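GH18 chiitnase (Pseudoalteromonas aurantia, PDB 6K7Z) probably acts as a family 18 endochitinase, hydrolysing the beta-1,4-glycosidic bonds of chitin within the chain. Local coordinates at residues Y7-A12 with N27-S32; F39-S44 with A94-S99; L137-R142 with G178-W183; M214-V219 with Q251-G256. One frame throughout, in Å; residues are numbered along the deposited sequence.

Overall arrangement
From the N terminus, interaction 1 pairs the first two parallel strands, 3-8 and 25-33, and so closes the loop between them. Antiparallel strand 41-43 follows, tied to helix 93-106 by interaction 2, which closes the chain from 44 to 94. The two touch through probable backbone hydrogen bonds. Interaction 3, closing 142 to 178, joins helix 130-144 to the turn ahead of strand 183-187 and packs on interaction 2 through Ala97 and Glu140. Interaction 4, closing 219 to 251, links the loops leading into strands 219-224 and 256-260, with Lys218 reaching back to Gly178. All four lie in series, none nested or crossing, around the (beta/alpha)8 (TIM) barrel; interactions 2 and 4 have centres about 31 Å apart.

Interaction 1 (Y7-A12 with N27-S32); sequences YYNSGA and NLAFLS
Tyr8 bonds through its backbone to Asn27 and Ala29 of the parallel strand 25-33: Tyr8 N donates to Asn27 O (2.8 Å), and Tyr8 O accepts from Ala29 N (2.9 Å). Where strand 3-8 ends, a side chain takes over. Asn9 CG lies anti to the backbone N (chi1 -174°), and ND2 donates to Ala29 O at 2.7 Å, coming from above the carbonyl plane while the acceptor stays within the plane of the Asn9 amide. A water bridges Ala29 O and Asn9 O. These strands belong to the (beta/alpha)8 (TIM) barrel of family 18 glycosidases, and the Ala29-Phe30 peptide bond is cis, as in other chitinases of the family. On the face that carries Tyr7 and Asn27, the asparagine covers one side of the tyrosine ring. Asn27 CB makes a CH-pi contact 3.9 Å from the centroid of the Tyr7 ring, and Asn27 ND2 stands over the same ring toward its rim, 3.2 Å from Tyr7 CZ, with amide and ring planes 69° apart. Tyr7 OH bonds to Asp113, part of the DxxDxDxE signature of the family. At the ring edge, Ala29 CB lies 4.3 Å from Tyr7 CD2.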
loop_
_atom_site.group_PDB
_atom_site.type_symbol
_atom_site.label_atom_id
_atom_site.label_comp_id
_atom_site.label_asym_id
_atom_site.label_seq_id
_atom_site.Cartn_x
_atom_site.Cartn_y
_atom_site.Cartn_z
ATOM N N TYR A 7 3.933 -4.317 5.095
ATOM C CA TYR A 7 2.730 -5.137 5.007
ATOM C C TYR A 7 2.861 -6.379 5.877
ATOM O O TYR A 7 3.909 -7.028 5.903
ATOM C CB TYR A 7 2.448 -5.575 3.573
ATOM C CG TYR A 7 1.906 -4.475 2.700
ATOM C CD1 TYR A 7 2.770 -3.544 2.121
ATOM C CD2 TYR A 7 0.549 -4.360 2.463
ATOM C CE1 TYR A 7 2.295 -2.522 1.341
ATOM C CE2 TYR A 7 0.055 -3.331 1.665
ATOM C CZ TYR A 7 0.940 -2.424 1.113
ATOM O OH TYR A 7 0.484 -1.405 0.329
ATOM N N TYR A 8 1.784 -6.717 6.581
ATOM C CA TYR A 8 1.742 -7.930 7.383
ATOM C C TYR A 8 0.726 -8.872 6.750
ATOM O O TYR A 8 -0.481 -8.640 6.838
ATOM C CB TYR A 8 1.391 -7.610 8.830
ATOM C CG TYR A 8 1.507 -8.800 9.758
ATOM C CD1 TYR A 8 2.731 -9.146 10.297
ATOM C CD2 TYR A 8 0.400 -9.566 10.098
ATOM C CE1 TYR A 8 2.868 -10.213 11.156
ATOM C CE2 TYR A 8 0.534 -10.661 10.966
ATOM C CZ TYR A 8 1.781 -10.975 11.480
ATOM O OH TYR A 8 1.965 -12.045 12.353
ATOM N N ASN A 9 1.222 -9.932 6.110
ATOM C CA ASN A 9 0.373 -10.976 5.541
ATOM C C ASN A 9 0.747 -12.313 6.157
ATOM O O ASN A 9 -0.054 -12.877 6.906
ATOM C CB ASN A 9 0.496 -10.988 4.014
ATOM C CG ASN A 9 -0.468 -11.967 3.341
ATOM O OD1 ASN A 9 -0.038 -12.914 2.691
ATOM N ND2 ASN A 9 -1.771 -11.727 3.478
ATOM N N SER A 10 1.949 -12.834 5.889
ATOM C CA SER A 10 2.429 -14.030 6.568
ATOM C C SER A 10 2.592 -13.773 8.062
ATOM O O SER A 10 3.017 -12.692 8.483
ATOM C CB SER A 10 3.769 -14.477 5.982
ATOM O OG SER A 10 4.452 -15.311 6.907
ATOM N N GLY A 11 2.281 -14.789 8.866
ATOM C CA GLY A 11 2.407 -14.653 10.305
ATOM C C GLY A 11 3.653 -15.257 10.921
ATOM O O GLY A 11 3.670 -15.497 12.132
ATOM N N ALA A 12 4.708 -15.471 10.118
ATOM C CA ALA A 12 5.887 -16.187 10.607
ATOM C C ALA A 12 6.580 -15.457 11.751
ATOM O O ALA A 12 7.239 -16.093 12.586
ATOM C CB ALA A 12 6.875 -16.423 9.461
ATOM N N ASN A 27 0.478 -2.123 7.453
ATOM C CA ASN A 27 -0.690 -2.449 6.645
ATOM C C ASN A 27 -1.039 -3.914 6.865
ATOM O O ASN A 27 -0.266 -4.795 6.488
ATOM C CB ASN A 27 -0.437 -2.219 5.154
ATOM C CG ASN A 27 -0.077 -0.786 4.823
ATOM O OD1 ASN A 27 -0.513 0.143 5.490
ATOM N ND2 ASN A 27 0.694 -0.602 3.750
ATOM N N LEU A 28 -2.209 -4.180 7.448
ATOM C CA LEU A 28 -2.652 -5.559 7.599
ATOM C C LEU A 28 -3.228 -6.039 6.273
ATOM O O LEU A 28 -4.142 -5.419 5.723
ATOM C CB LEU A 28 -3.677 -5.679 8.728
ATOM C CG LEU A 28 -3.257 -5.014 10.030
ATOM C CD1 LEU A 28 -4.398 -5.044 11.038
ATOM C CD2 LEU A 28 -2.006 -5.707 10.604
ATOM N N ALA A 29 -2.698 -7.143 5.759
ATOM C CA ALA A 29 -3.104 -7.679 4.461
ATOM C C ALA A 29 -3.737 -9.075 4.596
ATOM O O ALA A 29 -3.087 -9.968 5.127
ATOM C CB ALA A 29 -1.881 -7.749 3.543
ATOM N N PHE A 30 -4.952 -9.319 4.098
ATOM C CA PHE A 30 -5.779 -8.402 3.325
ATOM C C PHE A 30 -7.245 -8.508 3.724
ATOM O O PHE A 30 -7.696 -9.488 4.324
ATOM C CB PHE A 30 -5.714 -8.698 1.819
ATOM C CG PHE A 30 -4.401 -8.384 1.174
ATOM C CD1 PHE A 30 -4.055 -7.078 0.885
ATOM C CD2 PHE A 30 -3.534 -9.403 0.811
ATOM C CE1 PHE A 30 -2.833 -6.786 0.266
ATOM C CE2 PHE A 30 -2.321 -9.122 0.202
ATOM C CZ PHE A 30 -1.975 -7.814 -0.076
ATOM N N LEU A 31 -7.996 -7.502 3.318
ATOM C CA LEU A 31 -9.446 -7.564 3.245
ATOM C C LEU A 31 -9.801 -7.497 1.768
ATOM O O LEU A 31 -9.236 -6.673 1.041
ATOM C CB LEU A 31 -10.064 -6.401 4.021
ATOM C CG LEU A 31 -11.582 -6.309 4.155
ATOM C CD1 LEU A 31 -12.112 -7.437 5.020
ATOM C CD2 LEU A 31 -11.949 -4.951 4.736
ATOM N N SER A 32 -10.686 -8.378 1.302
ATOM C CA SER A 32 -10.981 -8.390 -0.130
ATOM C C SER A 32 -12.375 -8.953 -0.377
ATOM O O SER A 32 -13.064 -9.393 0.540
ATOM C CB SER A 32 -9.912 -9.175 -0.918
ATOM O OG SER A 32 -9.886 -10.548 -0.573
HETATM O O HOH W 1 -2.587 -11.146 7.726
#

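Interaction 2 (F39-S44 with A94-S99); sequences FNLVLS and AKLADS
The short strand 41-43, which runs antiparallel to strand 25-33, meets outer helix 93-106 of the (beta/alpha)8 (TIM) barrel through Leu41 and, just ahead of it, Phe39. Leu41 CD1 provides the apolar centre. It lies 4.0 Å from Leu96 CD1 and 4.1 Å from Ser99 CB, so one methyl touches two residues almost a helical turn apart; the Leu41 and Leu96 side chains cross at about a right angle. Leu96 CG is anti to the backbone N (chi1 176°), which sends it off the helix on the way to that methyl. Toward the surface, Phe39 CD1 rests against the aliphatic part of Lys95, 4.0 Å from Lys95 CD. The lysine chain is extended and crosses the phenylalanine side chain at about a right angle. Its charged end remains distant, Lys95 NZ being 5.3 Å from the Phe39 ring centroid, so any cation-pi attraction is weak at most. The polar link is made by a single water, which donates to Phe39 O at 2.8 Å and to Ser99 OG at 2.6 Å and lies in the plane of the Phe39 ring, at its edge. Deeper in, Leu41 also packs on Leu31 of strand 25-33 and on Phe76 of strand 71-77, whereas Leu96 reaches Phe76 together with Phe133 and Leu137 of helix 130-144, the next helix round the barrel.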
loop_
_atom_site.group_PDB
_atom_site.type_symbol
_atom_site.label_atom_id
_atom_site.label_comp_id
_atom_site.label_asym_id
_atom_site.label_seq_id
_atom_site.Cartn_x
_atom_site.Cartn_y
_atom_site.Cartn_z
ATOM N N PHE A 39 -19.522 -7.547 -2.694
ATOM C CA PHE A 39 -19.706 -6.547 -1.653
ATOM C C PHE A 39 -19.564 -7.120 -0.255
ATOM O O PHE A 39 -19.520 -6.345 0.704
ATOM C CB PHE A 39 -21.059 -5.861 -1.809
ATOM C CG PHE A 39 -21.128 -4.955 -2.997
ATOM C CD1 PHE A 39 -20.704 -3.639 -2.899
ATOM C CD2 PHE A 39 -21.579 -5.424 -4.220
ATOM C CE1 PHE A 39 -20.744 -2.794 -4.006
ATOM C CE2 PHE A 39 -21.626 -4.583 -5.333
ATOM C CZ PHE A 39 -21.208 -3.269 -5.224
ATOM N N ASN A 40 -19.483 -8.442 -0.117
ATOM C CA ASN A 40 -19.132 -9.077 1.148
ATOM C C ASN A 40 -17.611 -9.170 1.218
ATOM O O ASN A 40 -16.991 -9.883 0.420
ATOM C CB ASN A 40 -19.762 -10.463 1.265
ATOM C CG ASN A 40 -21.274 -10.413 1.342
ATOM O OD1 ASN A 40 -21.859 -9.370 1.643
ATOM N ND2 ASN A 40 -21.918 -11.546 1.066
ATOM N N LEU A 41 -17.013 -8.460 2.166
ATOM C CA LEU A 41 -15.559 -8.379 2.281
ATOM C C LEU A 41 -15.062 -9.399 3.302
ATOM O O LEU A 41 -15.612 -9.494 4.405
ATOM C CB LEU A 41 -15.131 -6.965 2.682
ATOM C CG LEU A 41 -15.712 -5.855 1.795
ATOM C CD1 LEU A 41 -15.115 -4.491 2.137
ATOM C CD2 LEU A 41 -15.517 -6.183 0.326
ATOM N N VAL A 42 -14.023 -10.157 2.938
ATOM C CA VAL A 42 -13.505 -11.212 3.806
ATOM C C VAL A 42 -12.019 -10.994 4.050
ATOM O O VAL A 42 -11.289 -10.500 3.184
ATOM C CB VAL A 42 -13.745 -12.626 3.227
ATOM C CG1 VAL A 42 -15.245 -12.920 3.115
ATOM C CG2 VAL A 42 -13.058 -12.769 1.880
ATOM N N LEU A 43 -11.577 -11.390 5.242
ATOM C CA LEU A 43 -10.183 -11.307 5.646
ATOM C C LEU A 43 -9.413 -12.543 5.209
ATOM O O LEU A 43 -9.953 -13.649 5.144
ATOM C CB LEU A 43 -10.068 -11.157 7.164
ATOM C CG LEU A 43 -10.557 -9.841 7.759
ATOM C CD1 LEU A 43 -10.745 -9.989 9.276
ATOM C CD2 LEU A 43 -9.564 -8.727 7.442
ATOM N N SER A 44 -8.133 -12.337 4.907
ATOM C CA SER A 44 -7.197 -13.405 4.607
ATOM C C SER A 44 -5.859 -13.052 5.239
ATOM O O SER A 44 -5.589 -11.892 5.557
ATOM C CB SER A 44 -7.029 -13.618 3.100
ATOM O OG SER A 44 -6.584 -12.430 2.468
ATOM N N ALA A 94 -20.131 3.833 -3.125
ATOM C CA ALA A 94 -20.538 4.343 -1.822
ATOM C C ALA A 94 -20.793 3.197 -0.856
ATOM O O ALA A 94 -20.453 3.284 0.327
ATOM C CB ALA A 94 -21.773 5.233 -1.962
ATOM N N LYS A 95 -21.372 2.104 -1.356
ATOM C CA LYS A 95 -21.614 0.937 -0.524
ATOM C C LYS A 95 -20.303 0.297 -0.098
ATOM O O LYS A 95 -20.140 -0.077 1.071
ATOM C CB LYS A 95 -22.489 -0.065 -1.280
ATOM C CG LYS A 95 -22.876 -1.284 -0.472
ATOM C CD LYS A 95 -23.956 -2.109 -1.180
ATOM C CE LYS A 95 -24.496 -3.198 -0.251
ATOM N NZ LYS A 95 -25.425 -4.165 -0.918
ATOM N N LEU A 96 -19.362 0.164 -1.036
ATOM C CA LEU A 96 -18.036 -0.338 -0.701
ATOM C C LEU A 96 -17.366 0.559 0.333
ATOM O O LEU A 96 -16.842 0.078 1.349
ATOM C CB LEU A 96 -17.188 -0.439 -1.971
ATOM C CG LEU A 96 -15.729 -0.863 -1.784
ATOM C CD1 LEU A 96 -15.655 -2.248 -1.164
ATOM C CD2 LEU A 96 -14.969 -0.830 -3.104
ATOM N N ALA A 97 -17.409 1.876 0.106
ATOM C CA ALA A 97 -16.796 2.809 1.048
ATOM C C ALA A 97 -17.372 2.644 2.444
ATOM O O ALA A 97 -16.633 2.655 3.437
ATOM C CB ALA A 97 -16.982 4.245 0.567
ATOM N N ASP A 98 -18.696 2.480 2.542
ATOM C CA ASP A 98 -19.319 2.345 3.851
ATOM C C ASP A 98 -18.872 1.067 4.540
ATOM O O ASP A 98 -18.600 1.068 5.747
ATOM C CB ASP A 98 -20.842 2.367 3.723
ATOM C CG ASP A 98 -21.531 1.986 5.020
ATOM O OD1 ASP A 98 -21.598 2.843 5.929
ATOM O OD2 ASP A 98 -21.984 0.824 5.141
ATOM N N SER A 99 -18.784 -0.033 3.790
ATOM C CA SER A 99 -18.280 -1.278 4.370
ATOM C C SER A 99 -16.845 -1.122 4.865
ATOM O O SER A 99 -16.498 -1.584 5.960
ATOM C CB SER A 99 -18.374 -2.403 3.344
ATOM O OG SER A 99 -19.717 -2.602 2.935
HETATM O O HOH W 2 -19.980 -3.559 0.545
#

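Interaction 3 (L137-R142 with G178-W183); sequences LTQELR and GQEIDW
Arg142 and Glu180 form the centre of this contact, where the guanidinium grips a backbone oxygen side-on. Glu180 O accepts from Arg142 NE at 3.0 Å and from Arg142 NH2 at 2.8 Å and lies near the guanidinium plane. The same NH2 also makes a salt bridge to Asp182 OD2 (2.7 Å), which it meets from above the carboxylate, the two planes being 86° apart. A leucine in place of Arg142 would probably leave Glu180 O without these two donors and Asp182 without its cationic mate, loosening the turn from the helix. Bends at chi2 (52°) and chi3 (85°) turn CD and then NE toward the backbone of Glu180. The Glu180 side chain runs past it in the opposite direction and back over the helix, placing OE1 3.7 Å from Arg142 CB and 3.5 Å from Gln139 CA. A water donates to Gln139 O and, weakly, to Glu180 OE1. Below this layer Thr138 CG2 packs against Ile181 CG1 at 3.9 Å. Farther out, Arg142 NH1 bonds to the backbone oxygens of Leu145 and Tyr150, and Asp182 OD2 accepts from Ile152 N, so both partners of the salt bridge are steadied by the segment entering strand 151-154. The arginine thus joins the C-terminal part of helix 130-144 to the turn running from helix 169-177 into strand 183-187, a clasp between successive beta/alpha units at the barrel end where strands begin, opposite the catalytic end.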
loop_
_atom_site.group_PDB
_atom_site.type_symbol
_atom_site.label_atom_id
_atom_site.label_comp_id
_atom_site.label_asym_id
_atom_site.label_seq_id
_atom_site.Cartn_x
_atom_site.Cartn_y
_atom_site.Cartn_z
ATOM N N LEU A 137 -14.026 5.847 -5.253
ATOM C CA LEU A 137 -13.793 5.165 -3.985
ATOM C C LEU A 137 -13.011 6.049 -3.016
ATOM O O LEU A 137 -13.353 6.136 -1.832
ATOM C CB LEU A 137 -13.059 3.845 -4.214
ATOM C CG LEU A 137 -12.727 3.081 -2.930
ATOM C CD1 LEU A 137 -13.997 2.698 -2.177
ATOM C CD2 LEU A 137 -11.858 1.846 -3.224
ATOM N N THR A 138 -11.974 6.736 -3.506
ATOM C CA THR A 138 -11.209 7.606 -2.618
ATOM C C THR A 138 -12.084 8.713 -2.043
ATOM O O THR A 138 -12.049 8.970 -0.835
ATOM C CB THR A 138 -10.000 8.191 -3.350
ATOM O OG1 THR A 138 -9.095 7.136 -3.702
ATOM C CG2 THR A 138 -9.269 9.185 -2.461
ATOM N N GLN A 139 -12.916 9.342 -2.880
ATOM C CA GLN A 139 -13.759 10.431 -2.405
ATOM C C GLN A 139 -14.740 9.941 -1.350
ATOM O O GLN A 139 -14.914 10.573 -0.301
ATOM C CB GLN A 139 -14.502 11.063 -3.581
ATOM C CG GLN A 139 -13.631 11.942 -4.468
ATOM C CD GLN A 139 -14.338 12.384 -5.738
ATOM O OE1 GLN A 139 -15.283 11.741 -6.193
ATOM N NE2 GLN A 139 -13.872 13.484 -6.323
ATOM N N GLU A 140 -15.394 8.809 -1.611
ATOM C CA GLU A 140 -16.395 8.305 -0.680
ATOM C C GLU A 140 -15.756 7.838 0.617
ATOM O O GLU A 140 -16.332 7.997 1.699
ATOM C CB GLU A 140 -17.182 7.170 -1.328
ATOM C CG GLU A 140 -17.918 7.578 -2.581
ATOM C CD GLU A 140 -19.135 8.423 -2.275
ATOM O OE1 GLU A 140 -19.446 8.619 -1.073
ATOM O OE2 GLU A 140 -19.787 8.869 -3.235
ATOM N N LEU A 141 -14.566 7.252 0.525
ATOM C CA LEU A 141 -13.870 6.808 1.724
ATOM C C LEU A 141 -13.420 7.998 2.562
ATOM O O LEU A 141 -13.568 7.992 3.792
ATOM C CB LEU A 141 -12.687 5.934 1.313
ATOM C CG LEU A 141 -12.151 4.798 2.177
ATOM C CD1 LEU A 141 -13.256 3.956 2.765
ATOM C CD2 LEU A 141 -11.237 3.940 1.305
ATOM N N ARG A 142 -12.884 9.028 1.903
ATOM C CA ARG A 142 -12.373 10.203 2.603
ATOM C C ARG A 142 -13.492 10.967 3.288
ATOM O O ARG A 142 -13.286 11.541 4.365
ATOM C CB ARG A 142 -11.625 11.109 1.617
ATOM C CG ARG A 142 -11.055 12.380 2.233
ATOM C CD ARG A 142 -10.216 12.048 3.464
ATOM N NE ARG A 142 -8.853 11.697 3.105
ATOM C CZ ARG A 142 -8.009 11.061 3.911
ATOM N NH1 ARG A 142 -8.393 10.687 5.121
ATOM N NH2 ARG A 142 -6.781 10.795 3.502
ATOM N N GLY A 178 -5.671 13.383 -5.743
ATOM C CA GLY A 178 -4.409 13.266 -5.026
ATOM C C GLY A 178 -4.386 14.019 -3.711
ATOM O O GLY A 178 -3.745 13.581 -2.747
ATOM N N GLN A 179 -5.093 15.149 -3.640
ATOM C CA GLN A 179 -5.134 15.926 -2.409
ATOM C C GLN A 179 -5.810 15.176 -1.268
ATOM O O GLN A 179 -5.622 15.542 -0.102
ATOM C CB GLN A 179 -5.836 17.264 -2.661
ATOM C CG GLN A 179 -7.338 17.159 -2.935
ATOM C CD GLN A 179 -7.690 16.674 -4.345
ATOM O OE1 GLN A 179 -6.821 16.501 -5.209
ATOM N NE2 GLN A 179 -8.987 16.471 -4.585
ATOM N N GLU A 180 -6.571 14.126 -1.565
ATOM C CA GLU A 180 -7.270 13.353 -0.551
ATOM C C GLU A 180 -6.540 12.074 -0.158
ATOM O O GLU A 180 -7.016 11.348 0.719
ATOM C CB GLU A 180 -8.678 13.014 -1.041
ATOM C CG GLU A 180 -9.521 14.260 -1.283
ATOM C CD GLU A 180 -10.927 13.946 -1.721
ATOM O OE1 GLU A 180 -11.350 12.774 -1.621
ATOM O OE2 GLU A 180 -11.619 14.882 -2.171
ATOM N N ILE A 181 -5.418 11.777 -0.796
ATOM C CA ILE A 181 -4.640 10.569 -0.533
ATOM C C ILE A 181 -3.443 10.958 0.317
ATOM O O ILE A 181 -2.752 11.943 0.015
ATOM C CB ILE A 181 -4.187 9.920 -1.855
ATOM C CG1 ILE A 181 -5.400 9.430 -2.649
ATOM C CG2 ILE A 181 -3.146 8.811 -1.605
ATOM C CD1 ILE A 181 -5.061 8.949 -4.051
ATOM N N ASP A 182 -3.170 10.181 1.362
ATOM C CA ASP A 182 -2.038 10.527 2.212
ATOM C C ASP A 182 -0.707 10.174 1.562
ATOM O O ASP A 182 0.231 10.978 1.604
ATOM C CB ASP A 182 -2.183 9.855 3.574
ATOM C CG ASP A 182 -3.337 10.439 4.373
ATOM O OD1 ASP A 182 -3.152 11.500 4.995
ATOM O OD2 ASP A 182 -4.417 9.846 4.361
ATOM N N TRP A 183 -0.596 8.996 0.948
ATOM C CA TRP A 183 0.626 8.657 0.224
ATOM C C TRP A 183 0.374 7.446 -0.663
ATOM O O TRP A 183 -0.646 6.763 -0.552
ATOM C CB TRP A 183 1.800 8.384 1.166
ATOM C CG TRP A 183 1.565 7.284 2.148
ATOM C CD1 TRP A 183 1.677 5.936 1.919
ATOM C CD2 TRP A 183 1.204 7.428 3.523
ATOM N NE1 TRP A 183 1.391 5.242 3.065
ATOM C CE2 TRP A 183 1.094 6.132 4.064
ATOM C CE3 TRP A 183 0.960 8.527 4.353
ATOM C CZ2 TRP A 183 0.756 5.908 5.394
ATOM C CZ3 TRP A 183 0.622 8.299 5.676
ATOM C CH2 TRP A 183 0.513 7.005 6.181
HETATM O O HOH W 3 -14.366 13.167 -0.310
#

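Interaction 4 (M214-V219 with Q251-G256); sequences MSPEKV and QSSLGG
Ser253 OG sits between the backbone N and the carbonyl carbon (chi1 52°), and Ser252 OG lies anti to its own backbone N (chi1 172°); these torsions bring both hydroxyls against the Pro216 ring. Ser253 OG approaches Pro216 CB to 3.2 Å, and Ser252 OG is 3.5 Å from Pro216 CG. The Ser252 hydroxyl is held there by donating to Ser253 O (3.2 Å), in the carbonyl plane and on a lone pair. An alanine at Ser252 would probably leave Ser253 O without that donor and open a small gap beside Pro216 CG. Gly255 packs more closely still. Lacking a side chain, it lets its CA stand 2.9 Å from Pro216 O and 3.5 Å from Val219 O, both CA-H...O contacts, and 4.0 Å from Glu217 CA. Pro216 O also accepts the backbone N of Val219, which closes the turn against which the glycine lies. A water donates to Glu217 O and Gly255 O, bridging the segments, while the Glu217 carboxylate pairs with Lys3. Tyr205 OH of helix 198-209 bonds to both Val219 O and Gly255 N, linking the turn and the loop from the helix side. The segments lead into the adjacent parallel strands 219-224 and 256-260, with Pro216 resting on Thr209 of helix 198-209 and Leu254 turned away onto Ile245 and Ile248 of helix 237-251.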
loop_
_atom_site.group_PDB
_atom_site.type_symbol
_atom_site.label_atom_id
_atom_site.label_comp_id
_atom_site.label_asym_id
_atom_site.label_seq_id
_atom_site.Cartn_x
_atom_site.Cartn_y
_atom_site.Cartn_z
ATOM N N MET A 214 1.060 15.599 -6.076
ATOM C CA MET A 214 2.023 14.732 -5.419
ATOM C C MET A 214 3.216 15.537 -4.911
ATOM O O MET A 214 3.370 16.730 -5.196
ATOM C CB MET A 214 2.471 13.625 -6.368
ATOM C CG MET A 214 1.380 12.590 -6.633
ATOM S SD MET A 214 0.987 11.608 -5.161
ATOM C CE MET A 214 -0.572 12.336 -4.655
ATOM N N SER A 215 4.057 14.864 -4.134
ATOM C CA SER A 215 5.264 15.444 -3.563
ATOM C C SER A 215 6.123 14.308 -3.028
ATOM O O SER A 215 5.646 13.166 -2.945
ATOM C CB SER A 215 4.904 16.417 -2.444
ATOM O OG SER A 215 4.341 15.708 -1.360
ATOM N N PRO A 216 7.366 14.567 -2.627
ATOM C CA PRO A 216 8.136 13.511 -1.944
ATOM C C PRO A 216 7.391 12.900 -0.778
ATOM O O PRO A 216 7.356 11.667 -0.643
ATOM C CB PRO A 216 9.396 14.253 -1.486
ATOM C CG PRO A 216 9.558 15.332 -2.504
ATOM C CD PRO A 216 8.171 15.784 -2.834
ATOM N N GLU A 217 6.758 13.738 0.053
ATOM C CA GLU A 217 6.081 13.239 1.242
ATOM C C GLU A 217 5.029 12.201 0.888
ATOM O O GLU A 217 4.793 11.269 1.663
ATOM C CB GLU A 217 5.455 14.409 2.001
ATOM C CG GLU A 217 4.654 14.029 3.243
ATOM C CD GLU A 217 5.519 13.802 4.473
ATOM O OE1 GLU A 217 4.940 13.721 5.573
ATOM O OE2 GLU A 217 6.766 13.702 4.352
ATOM N N LYS A 218 4.404 12.328 -0.284
ATOM C CA LYS A 218 3.292 11.469 -0.664
ATOM C C LYS A 218 3.705 10.270 -1.510
ATOM O O LYS A 218 2.833 9.530 -1.972
ATOM C CB LYS A 218 2.230 12.289 -1.401
ATOM C CG LYS A 218 1.466 13.221 -0.451
ATOM C CD LYS A 218 0.033 13.458 -0.886
ATOM C CE LYS A 218 -0.698 14.303 0.140
ATOM N NZ LYS A 218 -2.086 14.648 -0.316
ATOM N N VAL A 219 4.996 10.047 -1.727
ATOM C CA VAL A 219 5.445 8.917 -2.534
ATOM C C VAL A 219 6.436 8.108 -1.709
ATOM O O VAL A 219 7.488 8.624 -1.309
ATOM C CB VAL A 219 6.063 9.365 -3.865
ATOM C CG1 VAL A 219 6.359 8.138 -4.735
ATOM C CG2 VAL A 219 5.120 10.347 -4.600
ATOM N N GLN A 251 19.058 14.678 -4.394
ATOM C CA GLN A 251 18.276 15.545 -5.254
ATOM C C GLN A 251 16.991 16.116 -4.766
ATOM O O GLN A 251 16.562 17.057 -5.305
ATOM C CB GLN A 251 17.912 14.831 -6.511
ATOM C CG GLN A 251 19.041 14.436 -7.351
ATOM C CD GLN A 251 18.596 14.257 -8.766
ATOM O OE1 GLN A 251 17.992 15.157 -9.368
ATOM N NE2 GLN A 251 18.849 13.071 -9.292
ATOM N N SER A 252 16.383 15.507 -3.764
ATOM C CA SER A 252 15.124 15.880 -3.270
ATOM C C SER A 252 14.993 15.335 -1.863
ATOM O O SER A 252 15.971 15.090 -1.213
ATOM C CB SER A 252 14.117 15.185 -4.217
ATOM O OG SER A 252 12.809 15.267 -3.825
ATOM N N SER A 253 13.781 15.198 -1.393
ATOM C CA SER A 253 13.566 14.452 -0.171
ATOM C C SER A 253 12.903 13.134 -0.536
ATOM O O SER A 253 12.508 12.907 -1.688
ATOM C CB SER A 253 12.737 15.248 0.849
ATOM O OG SER A 253 11.536 15.737 0.295
ATOM N N LEU A 254 12.838 12.249 0.455
ATOM C CA LEU A 254 12.335 10.894 0.281
ATOM C C LEU A 254 11.160 10.703 1.233
ATOM O O LEU A 254 11.330 10.777 2.456
ATOM C CB LEU A 254 13.437 9.862 0.541
ATOM C CG LEU A 254 13.046 8.384 0.518
ATOM C CD1 LEU A 254 12.276 8.030 -0.762
ATOM C CD2 LEU A 254 14.275 7.490 0.677
ATOM N N GLY A 255 9.974 10.474 0.671
ATOM C CA GLY A 255 8.805 10.280 1.509
ATOM C C GLY A 255 8.925 9.084 2.432
ATOM O O GLY A 255 8.435 9.119 3.564
ATOM N N GLY A 256 9.551 8.015 1.969
ATOM C CA GLY A 256 9.778 6.883 2.845
ATOM C C GLY A 256 10.049 5.607 2.072
ATOM O O GLY A 256 10.207 5.610 0.849
HETATM O O HOH W 4 6.252 10.760 4.035
#